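Local coordinates for protein esterase D (PDB 2W87) that binds glucuronic acid-containing sugars through the family 35 carbohydrate-binding module described here and probably cleaves feruloyl esters during plant cell wall degradation, at residues Ala1-Glu6 with Ile123-Val128; Ala9-Val14 with Ala39-Ala44. All coordinates share one frame; numbering follows the deposited sequence.

How the contacts relate
Both contacts are antiparallel strand pairs of one β-sandwich. Contact 1 joins the first strand to a late one at the margin of the four-stranded sheet; contact 2 joins strands of the other main sheet, and its segments fall between those of contact 1 in the sequence. Each is largely buried. Their cores meet between the sheets, where Leu126 of contact 1 packs on the indole of Trp43 of contact 2, while Phe11 lies against the backbone of Gln5 and Glu6. Contact 1 pairs without a bulge over Leu2 to Leu4 and ends in a calcium site; contact 2 has a bulged ladder, an aromatic pair, and a disulfide and a salt bridge towards its partly exposed flank.

Contact 1: Ala1-Glu6 with Ile123-Val128; sequences ALLLQE and IDSLSV. With CA (calcium ion), chain D.
The strand starting near Leu2 runs antiparallel to Ile123–Val128, the short axes 4.7 Å apart and inclined at 157°, with Leu2–Val128 and Leu4–Leu126 as hydrogen-bonded pairs. The straightest bonds belong to the second pair: Leu4 N reaches Leu126 O at 2.8 Å, and Leu126 N returns to Leu4 O. Side chains of these two pairs share one face, where Leu4 and Leu126 lie side by side, CD1 of Leu4 touching CD2 of Leu126 at 4.2 Å, both resting on Trp43 of the opposite sheet. On the other face chi1 sets Leu3 CG anti to its backbone N, and chi2 (56°) then brings CD1 to 3.8 Å from Ser125 CB. Beyond the ladder, calcium joins the two segments. Glu6 grips it with both carboxylate oxygens, OE1 and OE2 each 2.5 Å from the ion, and Asp124 binds twice, through backbone O and through OD1, each at 2.4 Å. Gln5 supplies a further ligand; Thr26 and Gly29 complete the shell. Asp124 OD2 forms a salt bridge with Arg58, which should help to fix the carboxylate. Such a calcium site beside the pairing of the N-terminal strand with a late strand is characteristic of the β-jelly-roll of CBM6- and CBM35-type modules.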
loop_
_atom_site.group_PDB
_atom_site.type_symbol
_atom_site.label_atom_id
_atom_site.label_comp_id
_atom_site.label_asym_id
_atom_site.label_seq_id
_atom_site.Cartn_x
_atom_site.Cartn_y
_atom_site.Cartn_z
ATOM N N ALA A 1 -7.551 14.215 3.264
ATOM C CA ALA A 1 -6.895 12.942 2.833
ATOM C C ALA A 1 -5.616 12.704 3.622
ATOM O O ALA A 1 -4.745 13.580 3.726
ATOM C CB ALA A 1 -6.565 12.967 1.355
ATOM N N LEU A 2 -5.508 11.501 4.165
ATOM C CA LEU A 2 -4.325 11.078 4.859
ATOM C C LEU A 2 -3.361 10.480 3.828
ATOM O O LEU A 2 -3.714 9.519 3.154
ATOM C CB LEU A 2 -4.716 10.036 5.878
ATOM C CG LEU A 2 -3.638 9.482 6.783
ATOM C CD1 LEU A 2 -3.049 10.601 7.650
ATOM C CD2 LEU A 2 -4.234 8.387 7.632
ATOM N N LEU A 3 -2.171 11.054 3.705
ATOM C CA LEU A 3 -1.186 10.581 2.740
ATOM C C LEU A 3 -0.020 9.960 3.497
ATOM O O LEU A 3 0.743 10.654 4.176
ATOM C CB LEU A 3 -0.715 11.708 1.828
ATOM C CG LEU A 3 0.352 11.350 0.784
ATOM C CD1 LEU A 3 -0.102 10.198 -0.103
ATOM C CD2 LEU A 3 0.717 12.587 -0.052
ATOM N N LEU A 4 0.103 8.648 3.382
ATOM C CA LEU A 4 1.096 7.892 4.134
ATOM C C LEU A 4 2.285 7.577 3.252
ATOM O O LEU A 4 2.175 6.911 2.210
ATOM C CB LEU A 4 0.494 6.600 4.724
ATOM C CG LEU A 4 -0.740 6.825 5.594
ATOM C CD1 LEU A 4 -1.347 5.500 5.981
ATOM C CD2 LEU A 4 -0.367 7.657 6.839
ATOM N N GLN A 5 3.420 8.091 3.699
ATOM C CA GLN A 5 4.723 7.882 3.083
ATOM C C GLN A 5 5.593 6.997 3.991
ATOM O O GLN A 5 5.440 6.997 5.203
ATOM C CB GLN A 5 5.454 9.215 2.885
ATOM C CG GLN A 5 4.746 10.217 1.987
ATOM C CD GLN A 5 4.863 9.905 0.514
ATOM O OE1 GLN A 5 5.482 8.923 0.132
ATOM N NE2 GLN A 5 4.291 10.774 -0.332
ATOM N N GLU A 6 6.516 6.256 3.374
ATOM C CA GLU A 6 7.647 5.688 4.074
ATOM C C GLU A 6 8.273 6.715 5.010
ATOM O O GLU A 6 8.271 7.924 4.715
ATOM C CB GLU A 6 8.695 5.203 3.075
ATOM C CG GLU A 6 9.333 6.312 2.216
ATOM C CD GLU A 6 8.404 6.909 1.142
ATOM O OE1 GLU A 6 7.493 6.181 0.686
ATOM O OE2 GLU A 6 8.578 8.099 0.723
ATOM N N ILE A 123 6.067 0.654 -4.306
ATOM C CA ILE A 123 4.904 1.374 -3.765
ATOM C C ILE A 123 5.334 2.721 -3.220
ATOM O O ILE A 123 6.087 2.810 -2.254
ATOM C CB ILE A 123 4.207 0.578 -2.630
ATOM C CG1 ILE A 123 3.876 -0.854 -3.097
ATOM C CG2 ILE A 123 3.031 1.368 -2.051
ATOM C CD1 ILE A 123 2.922 -0.956 -4.263
ATOM N N ASP A 124 4.828 3.780 -3.825
ATOM C CA ASP A 124 5.241 5.130 -3.423
ATOM C C ASP A 124 4.545 5.617 -2.177
ATOM O O ASP A 124 5.174 6.195 -1.285
ATOM C CB ASP A 124 4.953 6.111 -4.552
ATOM C CG ASP A 124 5.328 7.530 -4.215
ATOM O OD1 ASP A 124 6.295 7.746 -3.457
ATOM O OD2 ASP A 124 4.687 8.448 -4.763
ATOM N N SER A 125 3.239 5.411 -2.144
ATOM C CA SER A 125 2.409 5.946 -1.085
ATOM C C SER A 125 1.036 5.296 -1.033
ATOM O O SER A 125 0.571 4.719 -2.019
ATOM C CB SER A 125 2.224 7.420 -1.326
ATOM O OG SER A 125 1.551 7.683 -2.552
ATOM N N LEU A 126 0.373 5.496 0.109
ATOM C CA LEU A 126 -1.015 5.130 0.295
ATOM C C LEU A 126 -1.760 6.391 0.724
ATOM O O LEU A 126 -1.373 7.035 1.692
ATOM C CB LEU A 126 -1.167 4.056 1.387
ATOM C CG LEU A 126 -2.608 3.680 1.746
ATOM C CD1 LEU A 126 -3.273 2.948 0.583
ATOM C CD2 LEU A 126 -2.674 2.873 3.036
ATOM N N SER A 127 -2.813 6.738 -0.007
ATOM C CA SER A 127 -3.671 7.872 0.332
ATOM C C SER A 127 -5.010 7.308 0.796
ATOM O O SER A 127 -5.510 6.367 0.207
ATOM C CB SER A 127 -3.869 8.742 -0.903
ATOM O OG SER A 127 -4.954 9.600 -0.718
ATOM N N VAL A 128 -5.577 7.886 1.850
ATOM C CA VAL A 128 -6.794 7.385 2.463
ATOM C C VAL A 128 -7.787 8.535 2.589
ATOM O O VAL A 128 -7.457 9.579 3.165
ATOM C CB VAL A 128 -6.512 6.847 3.857
ATOM C CG1 VAL A 128 -7.752 6.206 4.444
ATOM C CG2 VAL A 128 -5.352 5.851 3.813
HETATM CA CA CA D . 6.930 7.760 -1.138
HETATM O O HOH W 1 6.029 3.737 0.588
#

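Contact 2: Ala9-Val14 with Ala39-Ala44; sequences AGFCRV and AAVVWA
Phe11 turns the edge of its ring toward the face of the Trp43 indole in an offset edge-to-face pair, the centroids of the phenyl and the five-membered ring 5.4 Å apart and the planes at 86°. This is the tightly packed part of the contact. Phe11 CG stands anti to the backbone N (chi1 -173°), and CE1 meets Val41 CG1 at 3.6 Å. The same methyl sits over one face of the indole, offset toward its rim, so Val41 fills the angle between the two aromatic rings. Trp43 also packs on Ile123 of the facing sheet, which places the indole between the layers of the β-sandwich, with Phe11 toward its margin. Gly10 O accepts from Ala44 N and lies at the edge of the indole, 3.3 Å from Trp43 CB.

Between Phe11 and Arg13 the antiparallel register slips by one residue in a classic β bulge: Cys12 and Arg13 stand opposite Val42 alone, and their amides reach Val42 O from the same face of its carbonyl plane, Cys12 N at 2.8 Å and Arg13 N at a longer 3.2 Å. Past the bulge Val42 N bonds to Arg13 O.

Cys12 and Arg13 are nearer solvent, partly exposed where Val42 is buried. Cys12 SG touches Ala44 CB at 3.6 Å and is tied by a disulfide to Cys138. The Arg13 chain bends at chi3 (93°); one guanidinium face rests over Val42 CG2, with NH1 3.3 Å from that methyl, while NE forms a salt bridge with Asp15. Packing is looser at Val14, its CG2 4.2 Å from Val41 CG2.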
loop_
_atom_site.group_PDB
_atom_site.type_symbol
_atom_site.label_atom_id
_atom_site.label_comp_id
_atom_site.label_asym_id
_atom_site.label_seq_id
_atom_site.Cartn_x
_atom_site.Cartn_y
_atom_site.Cartn_z
ATOM N N ALA A 9 4.763 8.595 10.251
ATOM C CA ALA A 9 3.794 7.912 11.092
ATOM C C ALA A 9 2.739 7.265 10.231
ATOM O O ALA A 9 2.226 7.885 9.288
ATOM C CB ALA A 9 3.136 8.894 12.120
ATOM N N GLY A 10 2.414 6.022 10.557
ATOM C CA GLY A 10 1.417 5.269 9.802
ATOM C C GLY A 10 2.045 4.281 8.834
ATOM O O GLY A 10 1.370 3.387 8.346
ATOM N N PHE A 11 3.333 4.428 8.548
ATOM C CA PHE A 11 4.045 3.421 7.735
ATOM C C PHE A 11 4.654 2.432 8.708
ATOM O O PHE A 11 5.416 2.830 9.596
ATOM C CB PHE A 11 5.119 4.048 6.859
ATOM C CG PHE A 11 5.751 3.063 5.892
ATOM C CD1 PHE A 11 5.232 2.911 4.620
ATOM C CD2 PHE A 11 6.821 2.304 6.256
ATOM C CE1 PHE A 11 5.791 2.043 3.709
ATOM C CE2 PHE A 11 7.381 1.387 5.354
ATOM C CZ PHE A 11 6.851 1.254 4.086
ATOM N N CYS A 12 4.337 1.157 8.549
ATOM C CA CYS A 12 4.748 0.160 9.525
ATOM C C CYS A 12 5.921 -0.714 9.102
ATOM O O CYS A 12 6.809 -0.991 9.900
ATOM C CB CYS A 12 3.562 -0.721 9.923
ATOM S SG CYS A 12 2.311 0.198 10.781
ATOM N N ARG A 13 5.894 -1.216 7.887
ATOM C CA ARG A 13 6.850 -2.233 7.499
ATOM C C ARG A 13 6.852 -2.443 6.008
ATOM O O ARG A 13 5.838 -2.249 5.354
ATOM C CB ARG A 13 6.506 -3.593 8.156
ATOM C CG ARG A 13 7.579 -4.626 7.994
ATOM C CD ARG A 13 7.204 -5.949 8.575
ATOM N NE ARG A 13 6.593 -6.847 7.609
ATOM C CZ ARG A 13 5.309 -7.198 7.607
ATOM N NH1 ARG A 13 4.471 -6.708 8.524
ATOM N NH2 ARG A 13 4.853 -8.035 6.677
ATOM N N VAL A 14 8.029 -2.780 5.489
ATOM C CA VAL A 14 8.165 -3.401 4.161
ATOM C C VAL A 14 9.055 -4.643 4.299
ATOM O O VAL A 14 10.097 -4.601 4.951
ATOM C CB VAL A 14 8.734 -2.454 3.087
ATOM C CG1 VAL A 14 10.044 -1.821 3.527
ATOM C CG2 VAL A 14 8.880 -3.184 1.728
ATOM N N ALA A 39 5.356 -11.169 0.051
ATOM C CA ALA A 39 6.089 -9.985 0.515
ATOM C C ALA A 39 5.137 -8.780 0.583
ATOM O O ALA A 39 4.384 -8.520 -0.350
ATOM C CB ALA A 39 7.296 -9.712 -0.373
ATOM N N ALA A 40 5.191 -8.048 1.699
ATOM C CA ALA A 40 4.193 -7.039 2.008
ATOM C C ALA A 40 4.719 -5.635 2.283
ATOM O O ALA A 40 5.923 -5.417 2.593
ATOM C CB ALA A 40 3.305 -7.510 3.156
ATOM N N VAL A 41 3.789 -4.683 2.138
ATOM C CA VAL A 41 3.942 -3.335 2.665
ATOM C C VAL A 41 2.810 -3.178 3.639
ATOM O O VAL A 41 1.669 -3.594 3.345
ATOM C CB VAL A 41 3.899 -2.232 1.571
ATOM C CG1 VAL A 41 4.158 -0.842 2.200
ATOM C CG2 VAL A 41 4.926 -2.540 0.496
ATOM N N VAL A 42 3.101 -2.590 4.800
ATOM C CA VAL A 42 2.109 -2.486 5.876
ATOM C C VAL A 42 2.002 -1.056 6.409
ATOM O O VAL A 42 3.022 -0.396 6.677
ATOM C CB VAL A 42 2.406 -3.457 7.058
ATOM C CG1 VAL A 42 1.293 -3.424 8.105
ATOM C CG2 VAL A 42 2.628 -4.881 6.565
ATOM N N TRP A 43 0.753 -0.597 6.530
ATOM C CA TRP A 43 0.401 0.696 7.101
ATOM C C TRP A 43 -0.574 0.503 8.234
ATOM O O TRP A 43 -1.204 -0.545 8.369
ATOM C CB TRP A 43 -0.282 1.601 6.071
ATOM C CG TRP A 43 0.480 1.831 4.807
ATOM C CD1 TRP A 43 1.356 2.806 4.572
ATOM C CD2 TRP A 43 0.393 1.052 3.610
ATOM N NE1 TRP A 43 1.859 2.705 3.292
ATOM C CE2 TRP A 43 1.269 1.635 2.673
ATOM C CE3 TRP A 43 -0.347 -0.071 3.236
ATOM C CZ2 TRP A 43 1.419 1.139 1.392
ATOM C CZ3 TRP A 43 -0.199 -0.557 1.950
ATOM C CH2 TRP A 43 0.682 0.034 1.054
ATOM N N ALA A 44 -0.758 1.562 9.012
ATOM C CA ALA A 44 -1.715 1.545 10.114
ATOM C C ALA A 44 -2.513 2.841 10.096
ATOM O O ALA A 44 -1.933 3.929 10.070
ATOM C CB ALA A 44 -1.025 1.401 11.440
#